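Local coordinates for protein putative Nitroreductase (Anabaena variabilis ATCC 29413, PDB 3EO7) that binds flavin mononucleotide and is probably an oxidoreductase of the nitroreductase family, with two nitroreductase-like regions in a single chain, at residues A[31-36]-A[173-178]; A[166-171]-A[230-235]; A[313-318]-A[350-355]; A[318-323]-A[361-366]. One frame throughout, in Å; residues are numbered along the deposited sequence.

From the N terminus, interaction 1 brings the loop 31-36 to helix 170-177, closing a loop of 136 intervening residues. Interaction 2 pairs strand 162-169 with strand 229-239 in the seven-stranded antiparallel sheet and closes 58 residues, mostly helix. These two contacts cross along the chain, share helix 170-177 and touch where Lys35 packs on Tyr171. Interactions 3 and 4 follow, on the opposite side of the chain's centre, and also cross. Interaction 3 closes 31 residues and lays the loop 313-318 on helix 347-358. Interaction 4 closes 37 and joins that loop's continuation to the loop after the helix. Ile318 belongs to both, and Asp355 reaches Asn362 and Tyr363.

Interaction 1 of 4, residues A[31-36]-A[173-178]; sequences LDWAKQ and SAWRYE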
loop_
_atom_site.group_PDB
_atom_site.type_symbol
_atom_site.label_atom_id
_atom_site.label_comp_id
_atom_site.label_asym_id
_atom_site.label_seq_id
_atom_site.Cartn_x
_atom_site.Cartn_y
_atom_site.Cartn_z
ATOM N N LEU A 31 5.232 0.788 25.874
ATOM C CA LEU A 31 5.089 1.962 25.038
ATOM C C LEU A 31 5.294 3.211 25.869
ATOM O O LEU A 31 4.850 3.294 27.003
ATOM C CB LEU A 31 3.678 2.030 24.442
ATOM C CG LEU A 31 3.282 0.954 23.465
ATOM C CD1 LEU A 31 1.773 1.027 23.235
ATOM C CD2 LEU A 31 4.057 1.107 22.153
ATOM N N ASP A 32 5.931 4.198 25.276
ATOM C CA ASP A 32 6.155 5.466 25.926
ATOM C C ASP A 32 4.972 6.363 25.574
ATOM O O ASP A 32 5.053 7.176 24.648
ATOM C CB ASP A 32 7.466 6.071 25.410
ATOM C CG ASP A 32 7.813 7.402 26.080
ATOM O OD1 ASP A 32 7.060 7.834 26.986
ATOM O OD2 ASP A 32 8.835 8.001 25.676
ATOM N N TRP A 33 3.881 6.236 26.317
ATOM C CA TRP A 33 2.692 7.067 26.055
ATOM C C TRP A 33 3.014 8.578 26.095
ATOM O O TRP A 33 2.522 9.345 25.280
ATOM C CB TRP A 33 1.616 6.776 27.051
ATOM C CG TRP A 33 1.367 5.345 27.224
ATOM C CD1 TRP A 33 1.876 4.545 28.211
ATOM C CD2 TRP A 33 0.543 4.515 26.411
ATOM N NE1 TRP A 33 1.423 3.262 28.050
ATOM C CE2 TRP A 33 0.593 3.214 26.959
ATOM C CE3 TRP A 33 -0.239 4.738 25.268
ATOM C CZ2 TRP A 33 -0.113 2.143 26.410
ATOM C CZ3 TRP A 33 -0.944 3.673 24.730
ATOM C CH2 TRP A 33 -0.866 2.395 25.294
ATOM N N ALA A 34 3.856 9.012 27.024
ATOM C CA ALA A 34 4.250 10.430 27.059
ATOM C C ALA A 34 4.664 10.885 25.658
ATOM O O ALA A 34 4.581 12.065 25.323
ATOM C CB ALA A 34 5.405 10.656 28.054
ATOM N N LYS A 35 5.112 9.928 24.848
ATOM C CA LYS A 35 5.552 10.186 23.509
ATOM C C LYS A 35 4.650 9.698 22.359
ATOM O O LYS A 35 5.116 9.747 21.234
ATOM C CB LYS A 35 6.942 9.548 23.284
ATOM C CG LYS A 35 8.179 10.341 23.723
ATOM C CD LYS A 35 9.416 9.683 23.032
ATOM C CE LYS A 35 10.748 10.449 23.122
ATOM N NZ LYS A 35 11.822 9.757 22.271
ATOM N N GLN A 36 3.413 9.222 22.611
ATOM C CA GLN A 36 2.586 8.743 21.472
ATOM C C GLN A 36 2.451 9.902 20.525
ATOM O O GLN A 36 2.071 11.006 20.919
ATOM C CB GLN A 36 1.186 8.184 21.765
ATOM C CG GLN A 36 0.525 7.649 20.433
ATOM C CD GLN A 36 -0.870 7.066 20.569
ATOM O OE1 GLN A 36 -1.448 7.070 21.655
ATOM N NE2 GLN A 36 -1.421 6.553 19.458
ATOM N N SER A 173 5.071 5.066 13.453
ATOM C CA SER A 173 4.927 3.608 13.537
ATOM C C SER A 173 5.943 3.010 14.501
ATOM O O SER A 173 5.602 2.118 15.273
ATOM C CB SER A 173 5.046 2.957 12.162
ATOM O OG SER A 173 3.962 3.329 11.343
ATOM N N ALA A 174 7.174 3.523 14.487
ATOM C CA ALA A 174 8.252 2.970 15.336
ATOM C C ALA A 174 7.936 3.078 16.831
ATOM O O ALA A 174 8.431 2.294 17.649
ATOM C CB ALA A 174 9.627 3.625 14.995
ATOM N N TRP A 175 7.160 4.089 17.188
ATOM C CA TRP A 175 6.706 4.282 18.569
ATOM C C TRP A 175 6.113 2.971 19.068
ATOM O O TRP A 175 6.357 2.582 20.207
ATOM C CB TRP A 175 5.719 5.454 18.644
ATOM C CG TRP A 175 5.002 5.519 19.968
ATOM C CD1 TRP A 175 5.483 6.006 21.120
ATOM C CD2 TRP A 175 3.698 5.010 20.250
ATOM N NE1 TRP A 175 4.550 5.852 22.135
ATOM C CE2 TRP A 175 3.441 5.244 21.615
ATOM C CE3 TRP A 175 2.714 4.402 19.479
ATOM C CZ2 TRP A 175 2.240 4.898 22.212
ATOM C CZ3 TRP A 175 1.518 4.050 20.074
ATOM C CH2 TRP A 175 1.286 4.300 21.414
ATOM N N ARG A 176 5.374 2.270 18.205
ATOM C CA ARG A 176 4.825 0.979 18.575
ATOM C C ARG A 176 5.662 -0.223 18.157
ATOM O O ARG A 176 5.892 -1.134 18.961
ATOM C CB ARG A 176 3.425 0.799 17.992
ATOM C CG ARG A 176 2.871 -0.612 18.309
ATOM C CD ARG A 176 1.416 -0.718 18.060
ATOM N NE ARG A 176 1.005 -2.124 18.171
ATOM C CZ ARG A 176 -0.259 -2.544 18.154
ATOM N NH1 ARG A 176 -1.271 -1.677 18.092
ATOM N NH2 ARG A 176 -0.511 -3.855 18.221
ATOM N N TYR A 177 6.110 -0.237 16.906
ATOM C CA TYR A 177 6.732 -1.436 16.305
ATOM C C TYR A 177 8.256 -1.471 16.316
ATOM O O TYR A 177 8.871 -2.467 15.913
ATOM C CB TYR A 177 6.226 -1.594 14.873
ATOM C CG TYR A 177 4.717 -1.808 14.804
ATOM C CD1 TYR A 177 4.149 -3.013 15.207
ATOM C CD2 TYR A 177 3.876 -0.824 14.306
ATOM C CE1 TYR A 177 2.780 -3.201 15.163
ATOM C CE2 TYR A 177 2.519 -1.018 14.258
ATOM C CZ TYR A 177 1.977 -2.200 14.675
ATOM O OH TYR A 177 0.611 -2.342 14.603
ATOM N N GLU A 178 8.855 -0.404 16.810
ATOM C CA GLU A 178 10.305 -0.293 16.854
ATOM C C GLU A 178 10.862 -0.608 15.469
ATOM O O GLU A 178 10.318 -0.093 14.485
ATOM C CB GLU A 178 10.855 -1.165 17.973
ATOM C CG GLU A 178 10.318 -0.719 19.352
ATOM C CD GLU A 178 10.936 -1.489 20.534
ATOM O OE1 GLU A 178 10.750 -2.705 20.632
ATOM O OE2 GLU A 178 11.578 -0.840 21.368
HETATM O O HOH W 1 7.344 3.641 22.549
#
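The loop 31-36, with an inverse gamma turn centred on Asp32 and a short 3-10 segment at 33-35, packs against the last turn of helix 170-177, Leu31 CA 6.5 Å from Arg176 CA. Its focus is the Trp175 indole, whose CG is anti to the backbone N (chi1 168°). The ring NE1 donates to Asp32 O at 2.9 Å. The bond is fairly straight (163°) and lies near the indole plane, but it meets the carbonyl from above its plane. Gln36 lies flat along one face of the indole, its amide plane parallel to the ring. Its CG sits 3.6 Å from the centroid of the six-membered ring of Trp175, a CH-pi contact. Leu31 CD2 makes the matching CH-pi contact over the opposite face, 4.1 Å from the same centroid. This is a surface contact between the loop after helix 9-16 and the helix after strand 162-169, with Trp175 its one buried residue. An alanine in place of Trp175 would probably loosen the loop, since the NE1 bond and both face contacts would be lost. The indole edge also points at the face of Trp33 in an offset edge-to-face pair, with planes at 69°. One water accepts from Asp32 N and donates to Trp175 O. Pro37 packs on Trp175 as well, while Arg176 packs on Leu106, its side chain about 7 Å from the bound FMN.

Interaction 2 of 4, residues A[166-171]-A[230-235]; sequences VTAVFY and GAIAVL
Side chains of strands 162-169 and 229-239 fall on two faces of an antiparallel sheet. Thr167 and Ala231 share one face as a non-hydrogen-bonded pair. Thr167 CG2, anti to its own carbonyl carbon, lies 3.7 Å from Ala231 CA. This leaves OG1 between the backbone N and the carbonyl carbon (chi1 68°), where it bonds to Glu229 OE2. Val166, Ala168 and Ala233 point to the other face. There Val166 CG2 meets Leu235 CD1 obliquely at 4.1 Å, and Ala168 CB touches Ile232 CD1. At the end of the pairing, Phe170 swings its ring back so that CZ lies 3.7 Å from Gly230 N. A CB on Gly230 would come tight against that ring, so glycine suits the position. The backbone carries a classic beta bulge, with Ile232 and Ala233 both opposite Val166. Val166 O accepts from Ile232 N at 2.9 Å and, weakly, from Ala233 N. Val166 N gives a nearly straight bond to Ala233 O (169°), running almost along the C=O axis. Beyond the bulge, Ala168 and Gly230 exchange a pair of bonds. The contact is buried in the seven-stranded sheet. Helix 181-202 packs on Val166, Ala168 and Ile232, helix 215-222 packs on Thr167 and Ala231, and strand 109-115 flanks strand 162-169 on its other side.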
loop_
_atom_site.group_PDB
_atom_site.type_symbol
_atom_site.label_atom_id
_atom_site.label_comp_id
_atom_site.label_asym_id
_atom_site.label_seq_id
_atom_site.Cartn_x
_atom_site.Cartn_y
_atom_site.Cartn_z
ATOM N N VAL A 166 4.475 10.912 -1.415
ATOM C CA VAL A 166 4.111 10.258 -0.162
ATOM C C VAL A 166 5.388 10.014 0.602
ATOM O O VAL A 166 6.330 9.395 0.083
ATOM C CB VAL A 166 3.375 8.924 -0.325
ATOM C CG1 VAL A 166 2.964 8.356 1.070
ATOM C CG2 VAL A 166 2.147 9.109 -1.177
ATOM N N THR A 167 5.420 10.527 1.826
ATOM C CA THR A 167 6.533 10.287 2.709
ATOM C C THR A 167 6.054 9.457 3.905
ATOM O O THR A 167 4.830 9.264 4.103
ATOM C CB THR A 167 7.067 11.596 3.297
ATOM O OG1 THR A 167 6.088 12.159 4.186
ATOM C CG2 THR A 167 7.497 12.598 2.214
ATOM N N ALA A 168 7.028 8.994 4.694
ATOM C CA ALA A 168 6.782 8.257 5.947
ATOM C C ALA A 168 7.449 9.029 7.084
ATOM O O ALA A 168 8.641 9.387 6.970
ATOM C CB ALA A 168 7.352 6.788 5.890
ATOM N N VAL A 169 6.688 9.294 8.154
ATOM C CA VAL A 169 7.197 9.909 9.396
ATOM C C VAL A 169 7.450 8.678 10.282
ATOM O O VAL A 169 6.523 8.049 10.844
ATOM C CB VAL A 169 6.205 10.900 10.031
ATOM C CG1 VAL A 169 6.782 11.444 11.309
ATOM C CG2 VAL A 169 5.869 12.046 9.041
ATOM N N PHE A 170 8.715 8.290 10.349
ATOM C CA PHE A 170 9.083 6.990 10.905
ATOM C C PHE A 170 8.573 6.706 12.302
ATOM O O PHE A 170 8.037 5.620 12.558
ATOM C CB PHE A 170 10.597 6.819 10.891
ATOM C CG PHE A 170 11.225 7.115 9.550
ATOM C CD1 PHE A 170 10.856 6.400 8.392
ATOM C CD2 PHE A 170 12.181 8.092 9.444
ATOM C CE1 PHE A 170 11.445 6.692 7.177
ATOM C CE2 PHE A 170 12.756 8.381 8.216
ATOM C CZ PHE A 170 12.375 7.681 7.099
ATOM N N TYR A 171 8.743 7.679 13.187
ATOM C CA TYR A 171 8.388 7.462 14.580
ATOM C C TYR A 171 6.914 7.177 14.795
ATOM O O TYR A 171 6.552 6.566 15.802
ATOM C CB TYR A 171 8.850 8.615 15.441
ATOM C CG TYR A 171 8.735 8.329 16.925
ATOM C CD1 TYR A 171 9.549 7.356 17.513
ATOM C CD2 TYR A 171 7.848 9.016 17.722
ATOM C CE1 TYR A 171 9.469 7.080 18.850
ATOM C CE2 TYR A 171 7.773 8.741 19.077
ATOM C CZ TYR A 171 8.599 7.788 19.625
ATOM O OH TYR A 171 8.536 7.475 20.967
ATOM N N GLY A 230 10.831 10.549 5.345
ATOM C CA GLY A 230 11.446 10.354 4.035
ATOM C C GLY A 230 10.459 9.947 2.968
ATOM O O GLY A 230 9.558 9.147 3.201
ATOM N N ALA A 231 10.628 10.537 1.797
ATOM C CA ALA A 231 9.828 10.215 0.631
ATOM C C ALA A 231 10.009 8.747 0.221
ATOM O O ALA A 231 11.135 8.248 0.169
ATOM C CB ALA A 231 10.252 11.120 -0.532
ATOM N N ILE A 232 8.898 8.051 -0.038
ATOM C CA ILE A 232 8.995 6.684 -0.546
ATOM C C ILE A 232 8.257 6.449 -1.876
ATOM O O ILE A 232 8.421 5.402 -2.491
ATOM C CB ILE A 232 8.708 5.598 0.523
ATOM C CG1 ILE A 232 7.353 5.826 1.175
ATOM C CG2 ILE A 232 9.870 5.573 1.556
ATOM C CD1 ILE A 232 6.949 4.742 2.211
ATOM N N ALA A 233 7.459 7.418 -2.312
ATOM C CA ALA A 233 6.815 7.349 -3.607
ATOM C C ALA A 233 6.540 8.764 -4.132
ATOM O O ALA A 233 6.065 9.622 -3.393
ATOM C CB ALA A 233 5.488 6.531 -3.567
ATOM N N VAL A 234 6.859 8.968 -5.408
ATOM C CA VAL A 234 6.602 10.194 -6.165
ATOM C C VAL A 234 5.577 9.803 -7.244
ATOM O O VAL A 234 5.771 8.825 -7.953
ATOM C CB VAL A 234 7.878 10.821 -6.753
ATOM C CG1 VAL A 234 7.535 12.026 -7.660
ATOM C CG2 VAL A 234 8.860 11.252 -5.603
ATOM N N LEU A 235 4.505 10.569 -7.339
ATOM C CA LEU A 235 3.414 10.263 -8.268
ATOM C C LEU A 235 2.889 11.473 -9.032
ATOM O O LEU A 235 1.959 12.135 -8.589
ATOM C CB LEU A 235 2.239 9.552 -7.541
ATOM C CG LEU A 235 2.529 8.298 -6.716
ATOM C CD1 LEU A 235 2.698 8.614 -5.251
ATOM C CD2 LEU A 235 1.395 7.279 -6.880
#

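Interaction 3 of 4, residues A[313-318]-A[350-355]; sequences TVSAPI and LKALLD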
loop_
_atom_site.group_PDB
_atom_site.type_symbol
_atom_site.label_atom_id
_atom_site.label_comp_id
_atom_site.label_asym_id
_atom_site.label_seq_id
_atom_site.Cartn_x
_atom_site.Cartn_y
_atom_site.Cartn_z
ATOM N N THR A 313 -10.421 -19.632 -11.624
ATOM C CA THR A 313 -10.936 -18.517 -10.858
ATOM C C THR A 313 -11.567 -17.455 -11.772
ATOM O O THR A 313 -11.934 -16.375 -11.303
ATOM C CB THR A 313 -9.816 -17.864 -10.050
ATOM O OG1 THR A 313 -8.777 -17.410 -10.938
ATOM C CG2 THR A 313 -9.288 -18.849 -8.993
ATOM N N VAL A 314 -11.742 -17.758 -13.061
ATOM C CA VAL A 314 -12.350 -16.790 -13.981
ATOM C C VAL A 314 -13.699 -16.333 -13.432
ATOM O O VAL A 314 -14.541 -17.152 -13.026
ATOM C CB VAL A 314 -12.435 -17.329 -15.400
ATOM C CG1 VAL A 314 -13.284 -16.392 -16.278
ATOM C CG2 VAL A 314 -11.019 -17.496 -15.968
ATOM N N SER A 315 -13.874 -15.002 -13.378
ATOM C CA SER A 315 -15.021 -14.400 -12.726
ATOM C C SER A 315 -15.682 -13.276 -13.509
ATOM O O SER A 315 -15.050 -12.630 -14.322
ATOM C CB SER A 315 -14.513 -13.778 -11.415
ATOM O OG SER A 315 -15.544 -13.155 -10.648
ATOM N N ALA A 316 -16.988 -13.109 -13.278
ATOM C CA ALA A 316 -17.732 -11.926 -13.734
ATOM C C ALA A 316 -17.179 -10.796 -12.843
ATOM O O ALA A 316 -16.721 -11.047 -11.706
ATOM C CB ALA A 316 -19.238 -12.112 -13.509
ATOM N N PRO A 317 -17.176 -9.556 -13.349
ATOM C CA PRO A 317 -16.585 -8.441 -12.575
ATOM C C PRO A 317 -17.504 -7.883 -11.511
ATOM O O PRO A 317 -18.729 -7.995 -11.631
ATOM C CB PRO A 317 -16.355 -7.362 -13.635
ATOM C CG PRO A 317 -17.445 -7.591 -14.626
ATOM C CD PRO A 317 -17.694 -9.108 -14.656
ATOM N N ILE A 318 -16.922 -7.283 -10.485
ATOM C CA ILE A 318 -17.682 -6.564 -9.470
ATOM C C ILE A 318 -18.237 -5.317 -10.150
ATOM O O ILE A 318 -17.508 -4.612 -10.851
ATOM C CB ILE A 318 -16.780 -6.135 -8.280
ATOM C CG1 ILE A 318 -16.298 -7.359 -7.500
ATOM C CG2 ILE A 318 -17.511 -5.199 -7.336
ATOM C CD1 ILE A 318 -15.337 -7.053 -6.354
ATOM N N LEU A 350 -15.125 -15.198 -3.444
ATOM C CA LEU A 350 -13.667 -15.251 -3.478
ATOM C C LEU A 350 -13.173 -14.895 -4.876
ATOM O O LEU A 350 -12.252 -14.119 -5.011
ATOM C CB LEU A 350 -13.143 -16.643 -3.078
ATOM C CG LEU A 350 -11.613 -16.787 -3.102
ATOM C CD1 LEU A 350 -10.955 -15.799 -2.113
ATOM C CD2 LEU A 350 -11.235 -18.247 -2.818
ATOM N N LYS A 351 -13.770 -15.495 -5.910
ATOM C CA LYS A 351 -13.361 -15.191 -7.291
ATOM C C LYS A 351 -13.495 -13.699 -7.615
ATOM O O LYS A 351 -12.632 -13.133 -8.299
ATOM C CB LYS A 351 -14.127 -16.018 -8.311
ATOM C CG LYS A 351 -13.686 -17.484 -8.367
ATOM C CD LYS A 351 -14.465 -18.317 -9.389
ATOM C CE LYS A 351 -15.909 -18.530 -8.984
ATOM N NZ LYS A 351 -16.612 -19.487 -9.938
ATOM N N ALA A 352 -14.577 -13.077 -7.155
ATOM C CA ALA A 352 -14.817 -11.647 -7.419
ATOM C C ALA A 352 -13.713 -10.789 -6.772
ATOM O O ALA A 352 -13.207 -9.845 -7.408
ATOM C CB ALA A 352 -16.212 -11.232 -6.953
ATOM N N LEU A 353 -13.337 -11.123 -5.527
ATOM C CA LEU A 353 -12.258 -10.410 -4.819
ATOM C C LEU A 353 -10.955 -10.494 -5.607
ATOM O O LEU A 353 -10.262 -9.489 -5.807
ATOM C CB LEU A 353 -12.039 -10.976 -3.415
ATOM C CG LEU A 353 -13.207 -10.944 -2.459
ATOM C CD1 LEU A 353 -12.794 -11.564 -1.115
ATOM C CD2 LEU A 353 -13.691 -9.527 -2.318
ATOM N N LEU A 354 -10.629 -11.710 -6.068
ATOM C CA LEU A 354 -9.395 -11.926 -6.821
ATOM C C LEU A 354 -9.437 -11.197 -8.163
ATOM O O LEU A 354 -8.417 -10.695 -8.646
ATOM C CB LEU A 354 -9.142 -13.416 -7.025
ATOM C CG LEU A 354 -8.885 -14.234 -5.761
ATOM C CD1 LEU A 354 -8.728 -15.770 -6.103
ATOM C CD2 LEU A 354 -7.663 -13.674 -5.018
ATOM N N ASP A 355 -10.602 -11.173 -8.779
ATOM C CA ASP A 355 -10.754 -10.525 -10.079
ATOM C C ASP A 355 -10.477 -9.024 -9.988
ATOM O O ASP A 355 -9.731 -8.482 -10.787
ATOM C CB ASP A 355 -12.169 -10.760 -10.614
ATOM C CG ASP A 355 -12.341 -10.253 -12.033
ATOM O OD1 ASP A 355 -11.715 -10.822 -12.945
ATOM O OD2 ASP A 355 -13.133 -9.291 -12.219
HETATM O O HOH W 2 -11.033 -14.269 -10.139
HETATM O O HOH W 3 -16.907 -17.706 -11.877
HETATM O O HOH W 4 -11.719 -13.275 -14.061
HETATM O O HOH W 5 -14.401 -9.960 -14.617
#
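Lys351, Ser315 and Thr313 have the most surface buried where the loop 313-318 lies along helix 347-358 of the second nitroreductase family region. No direct hydrogen bond crosses the contact. Lys351 lays its aliphatic chain under the loop, CG 3.6 Å from Thr313 O, then bends at chi3 (-69°). Its NZ forms a salt bridge with Asp348 and donates to a water that bonds to Val314 O. A second water donates to both Thr313 O and Lys351 O. Ser315 sets its CB on the helix, 3.8 Å from Lys351 CB and 3.9 Å from Asp355 CB. Its OG, anti to the backbone N, turns back to donate to Ala316 O on a lone pair at 2.6 Å. A valine here would lose the OG bond to Ala316 O and would probably disturb the close fit against Lys351 and Asp355. Ile318 adds an apolar touch, CG1 on Ala352 CB. Asp355 is held from outside by Asn362 ND2 on OD1 and, weakly, by Tyr363 OH on OD2. Its carboxylate reaches the loop through two waters. One accepts from Ser315 N and donates to Asp355 OD1. The other donates to Ser315 O and to Asp355 OD2, at 2.8 Å each.

Interaction 4 of 4, residues A[318-323]-A[361-366]; sequences IYWGEN and QNYIDQ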
loop_
_atom_site.group_PDB
_atom_site.type_symbol
_atom_site.label_atom_id
_atom_site.label_comp_id
_atom_site.label_asym_id
_atom_site.label_seq_id
_atom_site.Cartn_x
_atom_site.Cartn_y
_atom_site.Cartn_z
ATOM N N ILE A 318 -16.922 -7.283 -10.485
ATOM C CA ILE A 318 -17.682 -6.564 -9.470
ATOM C C ILE A 318 -18.237 -5.317 -10.150
ATOM O O ILE A 318 -17.508 -4.612 -10.851
ATOM C CB ILE A 318 -16.780 -6.135 -8.280
ATOM C CG1 ILE A 318 -16.298 -7.359 -7.500
ATOM C CG2 ILE A 318 -17.511 -5.199 -7.336
ATOM C CD1 ILE A 318 -15.337 -7.053 -6.354
ATOM N N TYR A 319 -19.524 -5.048 -9.946
ATOM C CA TYR A 319 -20.174 -3.853 -10.502
ATOM C C TYR A 319 -20.059 -2.746 -9.474
ATOM O O TYR A 319 -20.535 -2.896 -8.352
ATOM C CB TYR A 319 -21.627 -4.115 -10.847
ATOM C CG TYR A 319 -22.322 -2.871 -11.362
ATOM C CD1 TYR A 319 -21.839 -2.196 -12.485
ATOM C CD2 TYR A 319 -23.452 -2.381 -10.731
ATOM C CE1 TYR A 319 -22.490 -1.054 -12.970
ATOM C CE2 TYR A 319 -24.104 -1.262 -11.209
ATOM C CZ TYR A 319 -23.624 -0.602 -12.312
ATOM O OH TYR A 319 -24.318 0.515 -12.741
ATOM N N TRP A 320 -19.399 -1.655 -9.865
ATOM C CA TRP A 320 -19.153 -0.531 -8.955
ATOM C C TRP A 320 -20.146 0.627 -9.032
ATOM O O TRP A 320 -19.882 1.685 -8.467
ATOM C CB TRP A 320 -17.736 -0.008 -9.166
ATOM C CG TRP A 320 -16.679 -1.001 -8.761
ATOM C CD1 TRP A 320 -15.915 -1.787 -9.581
ATOM C CD2 TRP A 320 -16.291 -1.302 -7.430
ATOM N NE1 TRP A 320 -15.042 -2.553 -8.825
ATOM C CE2 TRP A 320 -15.257 -2.273 -7.499
ATOM C CE3 TRP A 320 -16.685 -0.824 -6.170
ATOM C CZ2 TRP A 320 -14.652 -2.788 -6.362
ATOM C CZ3 TRP A 320 -16.048 -1.323 -5.037
ATOM C CH2 TRP A 320 -15.032 -2.279 -5.149
ATOM N N GLY A 321 -21.292 0.420 -9.691
ATOM C CA GLY A 321 -22.324 1.442 -9.809
ATOM C C GLY A 321 -22.079 2.406 -10.941
ATOM O O GLY A 321 -20.982 2.478 -11.513
ATOM N N GLU A 322 -23.096 3.211 -11.239
ATOM C CA GLU A 322 -22.963 4.201 -12.289
ATOM C C GLU A 322 -21.905 5.210 -11.880
ATOM O O GLU A 322 -21.917 5.682 -10.738
ATOM C CB GLU A 322 -24.303 4.906 -12.548
ATOM C CG GLU A 322 -24.207 5.988 -13.617
ATOM N N ASN A 323 -20.996 5.517 -12.808
ATOM C CA ASN A 323 -19.892 6.440 -12.598
ATOM C C ASN A 323 -19.102 6.147 -11.323
ATOM O O ASN A 323 -18.660 7.059 -10.631
ATOM C CB ASN A 323 -20.390 7.868 -12.572
ATOM C CG ASN A 323 -21.170 8.222 -13.811
ATOM O OD1 ASN A 323 -22.314 8.666 -13.719
ATOM N ND2 ASN A 323 -20.580 7.967 -14.979
ATOM N N GLN A 361 -7.812 -5.403 -15.837
ATOM C CA GLN A 361 -8.214 -5.297 -17.244
ATOM C C GLN A 361 -9.699 -5.595 -17.444
ATOM O O GLN A 361 -10.283 -5.213 -18.442
ATOM C CB GLN A 361 -7.371 -6.179 -18.131
ATOM C CG GLN A 361 -7.664 -7.679 -18.093
ATOM C CD GLN A 361 -7.061 -8.406 -16.891
ATOM O OE1 GLN A 361 -6.390 -7.822 -16.038
ATOM N NE2 GLN A 361 -7.315 -9.713 -16.826
ATOM N N ASN A 362 -10.305 -6.282 -16.474
ATOM C CA ASN A 362 -11.716 -6.588 -16.501
ATOM C C ASN A 362 -12.633 -5.448 -16.034
ATOM O O ASN A 362 -13.854 -5.635 -15.968
ATOM C CB ASN A 362 -11.962 -7.861 -15.695
ATOM C CG ASN A 362 -11.400 -9.094 -16.380
ATOM O OD1 ASN A 362 -11.196 -9.091 -17.593
ATOM N ND2 ASN A 362 -11.203 -10.170 -15.627
ATOM N N TYR A 363 -12.038 -4.280 -15.734
ATOM C CA TYR A 363 -12.746 -3.108 -15.221
ATOM C C TYR A 363 -12.619 -1.877 -16.119
ATOM O O TYR A 363 -13.073 -0.795 -15.746
ATOM C CB TYR A 363 -12.274 -2.809 -13.778
ATOM C CG TYR A 363 -12.671 -3.956 -12.902
ATOM C CD1 TYR A 363 -11.880 -5.099 -12.823
ATOM C CD2 TYR A 363 -13.886 -3.950 -12.247
ATOM C CE1 TYR A 363 -12.301 -6.190 -12.097
ATOM C CE2 TYR A 363 -14.305 -5.033 -11.507
ATOM C CZ TYR A 363 -13.497 -6.150 -11.444
ATOM O OH TYR A 363 -13.909 -7.239 -10.729
ATOM N N ILE A 364 -12.066 -2.047 -17.322
ATOM C CA ILE A 364 -11.897 -0.914 -18.223
ATOM C C ILE A 364 -13.241 -0.279 -18.595
ATOM O O ILE A 364 -13.324 0.933 -18.705
ATOM C CB ILE A 364 -11.078 -1.252 -19.506
ATOM C CG1 ILE A 364 -11.773 -2.266 -20.383
ATOM C CG2 ILE A 364 -9.726 -1.786 -19.143
ATOM C CD1 ILE A 364 -11.011 -2.499 -21.708
ATOM N N ASP A 365 -14.287 -1.082 -18.738
ATOM C CA ASP A 365 -15.602 -0.564 -19.088
ATOM C C ASP A 365 -16.284 0.197 -17.957
ATOM O O ASP A 365 -17.343 0.790 -18.168
ATOM C CB ASP A 365 -16.513 -1.665 -19.659
ATOM C CG ASP A 365 -16.899 -2.715 -18.642
ATOM O OD1 ASP A 365 -16.319 -2.753 -17.537
ATOM O OD2 ASP A 365 -17.771 -3.547 -18.995
ATOM N N GLN A 366 -15.690 0.178 -16.767
ATOM C CA GLN A 366 -16.189 0.955 -15.624
ATOM C C GLN A 366 -15.269 2.151 -15.324
ATOM O O GLN A 366 -15.348 2.757 -14.250
ATOM C CB GLN A 366 -16.353 0.074 -14.393
ATOM C CG GLN A 366 -17.316 -1.077 -14.588
ATOM C CD GLN A 366 -17.580 -1.788 -13.289
ATOM O OE1 GLN A 366 -18.186 -1.209 -12.389
ATOM N NE2 GLN A 366 -17.112 -3.054 -13.167
HETATM O O HOH W 6 -19.465 1.124 -12.955
#
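Three aromatic rings and one amide meet here, with Ile318 CG2 over one face of the Trp320 indole and Tyr363 CD2 at its edge, in plane. Tyr363 and Trp320 cross obliquely, planes at 57°. Gly321 N sits over the centre of one face of the Tyr319 ring. The contact joins two loops: the one between strand 310-312 and helix 325-333, and the 3-10 turn after helix 347-358 in the second nitroreductase family region. The Gln366 amide does most of the joining. It grips the backbone on both sides of Tyr319, as the N-H and C=O of one residue in a parallel strand would. NE2 donates to Ile318 O at 2.8 Å, almost straight (175°) and in both the amide and carbonyl planes. OE1 accepts from Trp320 N at 2.8 Å on a lone pair. The two bonds fix which end of the amide is which. Tyr363 OH takes the N-H of Ile318 at 3.0 Å, so Ile318 is held at both its N and its O. Phe356 meets both the Trp320 and Tyr363 rings, and Gln473 of helix 452-473 packs on Trp320. The Trp320 side chain is about 9 Å from that of Arg334, which binds FMN. Gln366 OE1 takes a second bond from a water, at 2.7 Å, that also donates to Gly321 O.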